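Pseudoalteromonas arctica PAMC 21717 (Pseudoalteromonas arctica, PDB 5YL7) probably hydrolyses peptide bonds as a cold-active, calcium-binding serine protease of the subtilase family. Local coordinates at residues V219-Y233 / S238-S250. Numbering follows the deposited sequence.
Sequences VNVASVGRNGGRAYY and SNIDVAAPGGAQS. With CA (calcium ion), chain F.
Asp241 OD2 is gripped by two partners. It binds the calcium ion at 2.4 Å. It also accepts a nearly straight bond from the backbone N of Asn220 at 2.8 Å. The amide uses the anti lone pair of OD2. OD1 of the same carboxylate also binds the metal, at 2.8 Å, so Asp241 is bidentate. Val218 O, Glu307 OE2 and five waters complete the site. Beside it, Asn220 ND2 reaches Asn239 OD1 at 3.0 Å. This bond is bent and comes from above the Asn239 carbonyl plane; the two amides are turned 69° apart. Asn239 OD1 also bonds to Ser207.

Strands 219-224 and 242-245 run parallel. Asp241 N bonds to Asn220 O, then Ala222 N to Val242 O, Ala244 N to Ala222 O, and Val224 N to Ala244 O. Val224 O takes two donors, the N atoms of Gly246 and Gly247. On one face Ala222 CB packs against Ile240 CG2 at 3.7 Å, and Val224 CG1 against Ala243 CB. On the other, the two methyls of Val221 lie near Val242 CG2 and Ala244 CB.

Past the strands, two tyrosines hold segment 238-250 by its carbonyl oxygens. Tyr233 OH donates to Gly247 O at 2.6 Å, in the carbonyl plane. With CG between the backbone N and the carbonyl carbon (chi1 56°), the Tyr233 ring meets this oxygen at its edge. Tyr232 OH likewise donates to Gln249 O at 2.7 Å, and its CE2 touches Ala248 CB. A water bridges Arg226 N and Ala248 N.

Strand 242-245 is an edge of the parallel sheet of the subtilase fold, with 219-224 next to it. Strand 195-199 bonds to the far side of 219-224. Helix 280-297 packs on Val221 and Ala244, helix 12-15 meets Pro245, and helix 303-312 lies against Val219 and Val242.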
ATOM      1  N   VAL A 219       4.386  10.935  -1.061  1.00  4.75           N
ATOM      2  CA  VAL A 219       3.031  11.197  -0.518  1.00  4.98           C
ATOM      3  C   VAL A 219       2.930  10.372   0.772  1.00  4.69           C
ATOM      4  O   VAL A 219       2.788   9.141   0.722  1.00  4.43           O
ATOM      5  CB  VAL A 219       1.932  10.798  -1.491  1.00  5.54           C
ATOM      6  CG1 VAL A 219       0.586  11.133  -0.960  1.00  6.11           C
ATOM      7  CG2 VAL A 219       2.166  11.423  -2.882  1.00  5.83           C
ATOM      8  N   ASN A 220       3.022  11.044   1.917  1.00  4.49           N
ATOM      9  CA  ASN A 220       3.028  10.388   3.222  1.00  4.68           C
ATOM     10  C   ASN A 220       1.640  10.434   3.796  1.00  4.76           C
ATOM     11  O   ASN A 220       0.972  11.500   3.814  1.00  5.30           O
ATOM     12  CB  ASN A 220       4.025  11.069   4.175  1.00  5.18           C
ATOM     13  CG  ASN A 220       4.342  10.203   5.356  1.00  5.94           C
ATOM     14  OD1 ASN A 220       4.268   9.007   5.322  1.00  6.44           O
ATOM     15  ND2 ASN A 220       4.779  10.870   6.467  1.00  7.24           N
ATOM     16  N   VAL A 221       1.156   9.264   4.210  1.00  4.11           N
ATOM     17  CA  VAL A 221      -0.291   9.047   4.461  1.00  4.67           C
ATOM     18  C   VAL A 221      -0.524   8.663   5.919  1.00  4.08           C
ATOM     19  O   VAL A 221      -0.004   7.660   6.419  1.00  5.07           O
ATOM     20  CB  VAL A 221      -0.789   7.927   3.555  1.00  4.23           C
ATOM     21  CG1 VAL A 221      -2.289   7.689   3.769  1.00  4.32           C
ATOM     22  CG2 VAL A 221      -0.524   8.258   2.094  1.00  4.64           C
ATOM     23  N   ALA A 222      -1.382   9.489   6.556  1.00  3.99           N
ATOM     24  CA  ALA A 222      -1.920   9.189   7.918  1.00  4.39           C
ATOM     25  C   ALA A 222      -3.185   8.369   7.757  1.00  4.92           C
ATOM     26  O   ALA A 222      -3.850   8.327   6.730  1.00  5.14           O
ATOM     27  CB  ALA A 222      -2.186  10.474   8.669  1.00  4.96           C
ATOM     28  N   SER A 223      -3.585   7.697   8.853  1.00  4.85           N
ATOM     29  CA  SER A 223      -4.731   6.836   8.872  1.00  4.62           C
ATOM     30  C   SER A 223      -5.908   7.393   9.644  1.00  4.84           C
ATOM     31  O   SER A 223      -5.670   7.865  10.807  1.00  5.69           O
ATOM     32  CB  SER A 223      -4.375   5.519   9.502  1.00  5.34           C
ATOM     33  OG  SER A 223      -5.539   4.703   9.655  1.00  5.40           O
ATOM     34  N   VAL A 224      -7.100   7.376   9.105  1.00  4.62           N
ATOM     35  CA  VAL A 224      -8.349   7.590   9.824  1.00  4.57           C
ATOM     36  C   VAL A 224      -9.028   6.295  10.066  1.00  4.93           C
ATOM     37  O   VAL A 224      -8.937   5.301   9.330  1.00  5.22           O
ATOM     38  CB  VAL A 224      -9.286   8.602   9.191  1.00  5.60           C
ATOM     39  CG1 VAL A 224      -8.641   9.988   9.129  1.00  6.39           C
ATOM     40  CG2 VAL A 224      -9.754   8.165   7.822  1.00  6.00           C
ATOM     41  N   GLY A 225      -9.840   6.275  11.132  1.00  5.01           N
ATOM     42  CA  GLY A 225     -10.795   5.175  11.380  1.00  5.54           C
ATOM     43  C   GLY A 225     -12.088   5.418  10.711  1.00  5.29           C
ATOM     44  O   GLY A 225     -12.342   6.405  10.024  1.00  5.89           O
ATOM     45  N   ARG A 226     -13.057   4.544  11.018  1.00  5.58           N
ATOM     46  CA  ARG A 226     -14.399   4.600  10.503  1.00  6.74           C
ATOM     47  C   ARG A 226     -15.163   5.848  10.932  1.00  6.31           C
ATOM     48  O   ARG A 226     -16.100   6.230  10.254  1.00  7.03           O
ATOM     49  CB  ARG A 226     -15.116   3.274  10.864  1.00  6.60           C
ATOM     50  CG  ARG A 226     -16.460   3.106  10.191  1.00  6.96           C
ATOM     51  CD  ARG A 226     -16.926   1.673  10.386  1.00  8.71           C
ATOM     52  NE  ARG A 226     -18.126   1.366   9.626  1.00  8.98           N
ATOM     53  CZ  ARG A 226     -18.596   0.106   9.577  1.00 11.77           C
ATOM     54  NH1 ARG A 226     -18.038  -0.861  10.269  1.00 12.23           N
ATOM     55  NH2 ARG A 226     -19.535  -0.142   8.699  1.00 13.86           N
ATOM     56  N   ASN A 227     -14.731   6.500  11.990  1.00  6.69           N
ATOM     57  CA  ASN A 227     -15.291   7.770  12.371  1.00  7.18           C
ATOM     58  C   ASN A 227     -14.803   8.946  11.546  1.00  7.27           C
ATOM     59  O   ASN A 227     -15.301  10.050  11.691  1.00  7.48           O
ATOM     60  CB  ASN A 227     -15.047   8.099  13.883  1.00  8.02           C
ATOM     61  CG  ASN A 227     -13.571   8.248  14.221  1.00  8.63           C
ATOM     62  OD1 ASN A 227     -12.687   7.860  13.435  1.00  8.82           O
ATOM     63  ND2 ASN A 227     -13.265   8.929  15.298  1.00 11.99           N
ATOM     64  N   GLY A 228     -13.794   8.749  10.679  1.00  6.34           N
ATOM     65  CA  GLY A 228     -13.211   9.871   9.964  1.00  6.68           C
ATOM     66  C   GLY A 228     -12.285  10.754  10.798  1.00  6.66           C
ATOM     67  O   GLY A 228     -11.950  11.842  10.296  1.00  8.25           O
ATOM     68  N   GLY A 229     -11.884  10.297  11.931  1.00  6.50           N
ATOM     69  CA  GLY A 229     -10.871  10.959  12.720  1.00  6.51           C
ATOM     70  C   GLY A 229      -9.624  10.138  12.769  1.00  6.33           C
ATOM     71  O   GLY A 229      -9.599   8.967  12.388  1.00  6.13           O
ATOM     72  N   ARG A 230      -8.564  10.710  13.369  1.00  6.31           N
ATOM     73  CA  ARG A 230      -7.291  10.017  13.364  1.00  5.51           C
ATOM     74  C   ARG A 230      -7.374   8.676  13.994  1.00  5.81           C
ATOM     75  O   ARG A 230      -7.882   8.503  15.130  1.00  8.03           O
ATOM     76  CB  ARG A 230      -6.194  10.860  14.104  1.00  6.41           C
ATOM     77  CG  ARG A 230      -4.804  10.301  13.871  1.00  6.86           C
ATOM     78  CD  ARG A 230      -3.731  11.235  14.377  1.00  7.09           C
ATOM     79  NE  ARG A 230      -3.805  11.510  15.808  1.00  7.14           N
ATOM     80  CZ  ARG A 230      -3.333  10.774  16.779  1.00  8.46           C
ATOM     81  NH1 ARG A 230      -2.670   9.677  16.609  1.00  8.06           N
ATOM     82  NH2 ARG A 230      -3.489  11.256  18.061  1.00 12.85           N
ATOM     83  N   ALA A 231      -6.901   7.616  13.367  1.00  5.37           N
ATOM     84  CA  ALA A 231      -6.812   6.319  14.028  1.00  5.64           C
ATOM     85  C   ALA A 231      -5.852   6.416  15.162  1.00  6.43           C
ATOM     86  O   ALA A 231      -4.823   7.075  15.067  1.00  6.94           O
ATOM     87  CB  ALA A 231      -6.352   5.259  12.990  1.00  5.65           C
ATOM     88  N   TYR A 232      -6.170   5.753  16.289  1.00  7.10           N
ATOM     89  CA  TYR A 232      -5.416   5.987  17.525  1.00  6.45           C
ATOM     90  C   TYR A 232      -3.943   5.798  17.374  1.00  6.69           C
ATOM     91  O   TYR A 232      -3.150   6.476  18.080  1.00  8.01           O
ATOM     92  CB  TYR A 232      -5.948   5.091  18.649  1.00  6.68           C
ATOM     93  CG  TYR A 232      -5.928   3.616  18.377  1.00  6.45           C
ATOM     94  CD1 TYR A 232      -4.842   2.822  18.674  1.00  7.32           C
ATOM     95  CD2 TYR A 232      -7.040   2.957  17.795  1.00  7.31           C
ATOM     96  CE1 TYR A 232      -4.844   1.469  18.475  1.00  7.22           C
ATOM     97  CE2 TYR A 232      -7.080   1.632  17.600  1.00  6.85           C
ATOM     98  CZ  TYR A 232      -5.991   0.854  17.931  1.00  7.53           C
ATOM     99  OH  TYR A 232      -5.964  -0.544  17.786  1.00  9.98           O
ATOM    100  N   TYR A 233      -3.463   4.893  16.545  1.00  5.71           N
ATOM    101  CA  TYR A 233      -2.062   4.576  16.384  1.00  6.26           C
ATOM    102  C   TYR A 233      -1.360   5.486  15.343  1.00  5.69           C
ATOM    103  O   TYR A 233      -0.148   5.352  15.226  1.00  6.56           O
ATOM    104  CB  TYR A 233      -1.901   3.101  15.944  1.00  6.44           C
ATOM    105  CG  TYR A 233      -2.686   2.813  14.681  1.00  5.88           C
ATOM    106  CD1 TYR A 233      -2.237   3.262  13.449  1.00  5.93           C
ATOM    107  CD2 TYR A 233      -3.945   2.197  14.689  1.00  5.81           C
ATOM    108  CE1 TYR A 233      -3.010   3.130  12.309  1.00  4.97           C
ATOM    109  CE2 TYR A 233      -4.697   2.055  13.581  1.00  5.49           C
ATOM    110  CZ  TYR A 233      -4.287   2.567  12.389  1.00  5.08           C
ATOM    111  OH  TYR A 233      -5.026   2.460  11.227  1.00  5.06           O
ATOM    112  N   SER A 238       3.827  17.554  10.394  1.00  8.37           N
ATOM    113  CA  SER A 238       3.842  18.411   9.255  1.00  8.94           C
ATOM    114  C   SER A 238       4.109  17.731   7.913  1.00  7.62           C
ATOM    115  O   SER A 238       3.584  18.206   6.907  1.00  8.32           O
ATOM    116  CB  SER A 238       4.945  19.510   9.447  1.00 13.38           C
ATOM    117  OG  SER A 238       4.786  20.171  10.680  1.00 25.58           O
ATOM    118  N   ASN A 239       4.811  16.614   7.917  1.00  6.46           N
ATOM    119  CA  ASN A 239       5.101  15.957   6.688  1.00  6.65           C
ATOM    120  C   ASN A 239       3.992  15.004   6.239  1.00  6.33           C
ATOM    121  O   ASN A 239       4.089  14.416   5.161  1.00  7.67           O
ATOM    122  CB  ASN A 239       6.442  15.244   6.696  1.00  6.98           C
ATOM    123  CG  ASN A 239       6.503  14.038   7.541  1.00  7.03           C
ATOM    124  OD1 ASN A 239       5.439  13.421   7.844  1.00  8.67           O
ATOM    125  ND2 ASN A 239       7.658  13.547   7.917  1.00  8.75           N
ATOM    126  N   ILE A 240       2.880  14.921   6.940  1.00  5.51           N
ATOM    127  CA  ILE A 240       1.711  14.138   6.410  1.00  5.58           C
ATOM    128  C   ILE A 240       1.148  14.985   5.304  1.00  5.85           C
ATOM    129  O   ILE A 240       0.882  16.213   5.459  1.00  6.58           O
ATOM    130  CB  ILE A 240       0.651  13.947   7.485  1.00  6.04           C
ATOM    131  CG1 ILE A 240       1.218  13.115   8.699  1.00  6.64           C
ATOM    132  CG2 ILE A 240      -0.545  13.213   6.879  1.00  5.76           C
ATOM    133  CD1 ILE A 240       1.669  11.776   8.462  1.00  6.75           C
ATOM    134  N   ASP A 241       0.915  14.331   4.148  1.00  4.84           N
ATOM    135  CA  ASP A 241       0.293  15.020   3.039  1.00  4.69           C
ATOM    136  C   ASP A 241      -1.178  14.925   3.038  1.00  4.79           C
ATOM    137  O   ASP A 241      -1.939  15.908   2.792  1.00  5.54           O
ATOM    138  CB  ASP A 241       0.850  14.438   1.734  1.00  5.28           C
ATOM    139  CG  ASP A 241       2.323  14.723   1.598  1.00  6.11           C
ATOM    140  OD1 ASP A 241       2.692  15.963   1.607  1.00  7.19           O
ATOM    141  OD2 ASP A 241       3.180  13.824   1.461  1.00  6.73           O
ATOM    142  N   VAL A 242      -1.720  13.713   3.268  1.00  4.88           N
ATOM    143  CA  VAL A 242      -3.160  13.376   3.249  1.00  5.17           C
ATOM    144  C   VAL A 242      -3.423  12.261   4.237  1.00  4.22           C
ATOM    145  O   VAL A 242      -2.488  11.603   4.699  1.00  4.97           O
ATOM    146  CB  VAL A 242      -3.631  12.924   1.845  1.00  5.00           C
ATOM    147  CG1 VAL A 242      -3.401  14.009   0.785  1.00  5.57           C
ATOM    148  CG2 VAL A 242      -2.942  11.632   1.431  1.00  5.54           C
ATOM    149  N   ALA A 243      -4.706  12.045   4.529  1.00  4.58           N
ATOM    150  CA  ALA A 243      -5.136  10.901   5.264  1.00  4.33           C
ATOM    151  C   ALA A 243      -6.024  10.014   4.445  1.00  4.70           C
ATOM    152  O   ALA A 243      -6.683  10.472   3.513  1.00  4.82           O
ATOM    153  CB  ALA A 243      -5.861  11.329   6.523  1.00  5.40           C
ATOM    154  N   ALA A 244      -6.145   8.763   4.874  1.00  4.29           N
ATOM    155  CA  ALA A 244      -7.069   7.805   4.229  1.00  4.48           C
ATOM    156  C   ALA A 244      -7.473   6.788   5.281  1.00  4.43           C
ATOM    157  O   ALA A 244      -6.743   6.627   6.278  1.00  4.44           O
ATOM    158  CB  ALA A 244      -6.431   7.178   2.994  1.00  4.99           C
ATOM    159  N   PRO A 245      -8.539   6.021   5.055  1.00  4.69           N
ATOM    160  CA  PRO A 245      -8.903   5.008   6.027  1.00  4.81           C
ATOM    161  C   PRO A 245      -7.903   3.918   6.140  1.00  4.77           C
ATOM    162  O   PRO A 245      -7.612   3.192   5.184  1.00  5.95           O
ATOM    163  CB  PRO A 245     -10.274   4.511   5.472  1.00  5.30           C
ATOM    164  CG  PRO A 245     -10.236   4.838   4.073  1.00  5.53           C
ATOM    165  CD  PRO A 245      -9.525   6.126   3.965  1.00  5.49           C
ATOM    166  N   GLY A 246      -7.388   3.689   7.362  1.00  4.43           N
ATOM    167  CA  GLY A 246      -6.632   2.540   7.739  1.00  4.76           C
ATOM    168  C   GLY A 246      -7.196   1.665   8.820  1.00  4.65           C
ATOM    169  O   GLY A 246      -6.639   0.653   9.163  1.00  5.03           O
ATOM    170  N   GLY A 247      -8.325   2.154   9.382  1.00  5.55           N
ATOM    171  CA  GLY A 247      -9.068   1.369  10.382  1.00  5.43           C
ATOM    172  C   GLY A 247      -8.589   1.561  11.788  1.00  5.79           C
ATOM    173  O   GLY A 247      -7.464   1.966  12.049  1.00  6.73           O
ATOM    174  N   ALA A 248      -9.507   1.304  12.704  1.00  6.39           N
ATOM    175  CA  ALA A 248      -9.206   1.410  14.158  1.00  6.45           C
ATOM    176  C   ALA A 248      -9.881   0.254  14.852  1.00  6.60           C
ATOM    177  O   ALA A 248     -11.106   0.403  15.179  1.00  8.15           O
ATOM    178  CB  ALA A 248      -9.579   2.750  14.686  1.00  6.95           C
ATOM    179  N   GLN A 249      -9.152  -0.818  15.106  1.00  6.44           N
ATOM    180  CA  GLN A 249      -9.675  -2.047  15.654  1.00  7.24           C
ATOM    181  C   GLN A 249      -9.422  -2.107  17.126  1.00  7.06           C
ATOM    182  O   GLN A 249      -8.462  -1.518  17.655  1.00  8.29           O
ATOM    183  CB  GLN A 249      -8.959  -3.220  14.974  1.00  7.79           C
ATOM    184  CG  GLN A 249      -9.246  -3.364  13.458  1.00  7.38           C
ATOM    185  CD  GLN A 249      -8.471  -4.516  12.892  1.00  7.61           C
ATOM    186  OE1 GLN A 249      -7.251  -4.602  13.023  1.00  8.96           O
ATOM    187  NE2 GLN A 249      -9.174  -5.496  12.235  1.00  7.29           N
ATOM    188  N   SER A 250     -10.241  -2.908  17.835  1.00  7.68           N
ATOM    189  CA  SER A 250     -10.015  -3.141  19.264  1.00  7.43           C
ATOM    190  C   SER A 250      -9.818  -4.590  19.566  1.00  8.71           C
ATOM    191  O   SER A 250      -9.604  -4.972  20.729  1.00  9.44           O
ATOM    192  CB  SER A 250     -11.066  -2.491  20.147  1.00  8.26           C
ATOM    193  OG  SER A 250     -12.328  -3.162  20.077  1.00  8.50           O
TER
HETATM  194 CA    CA F 804       5.055  15.016   0.524  1.00  6.14          CA
HETATM  195  O   HOH W   1     -12.224   1.939  12.049  1.00  7.79           O
HETATM  196  O   HOH W   2       5.548  14.930   2.924  1.00 11.53           O
HETATM  197  O   HOH W   3       4.615  16.679   2.818  1.00102.83           O
HETATM  198  O   HOH W   4       5.448  17.358   0.707  1.00 10.46           O
HETATM  199  O   HOH W   5       7.482  14.443   0.990  1.00  9.20           O
HETATM  200  O   HOH W   6       6.491  15.447  -1.510  1.00 10.17           O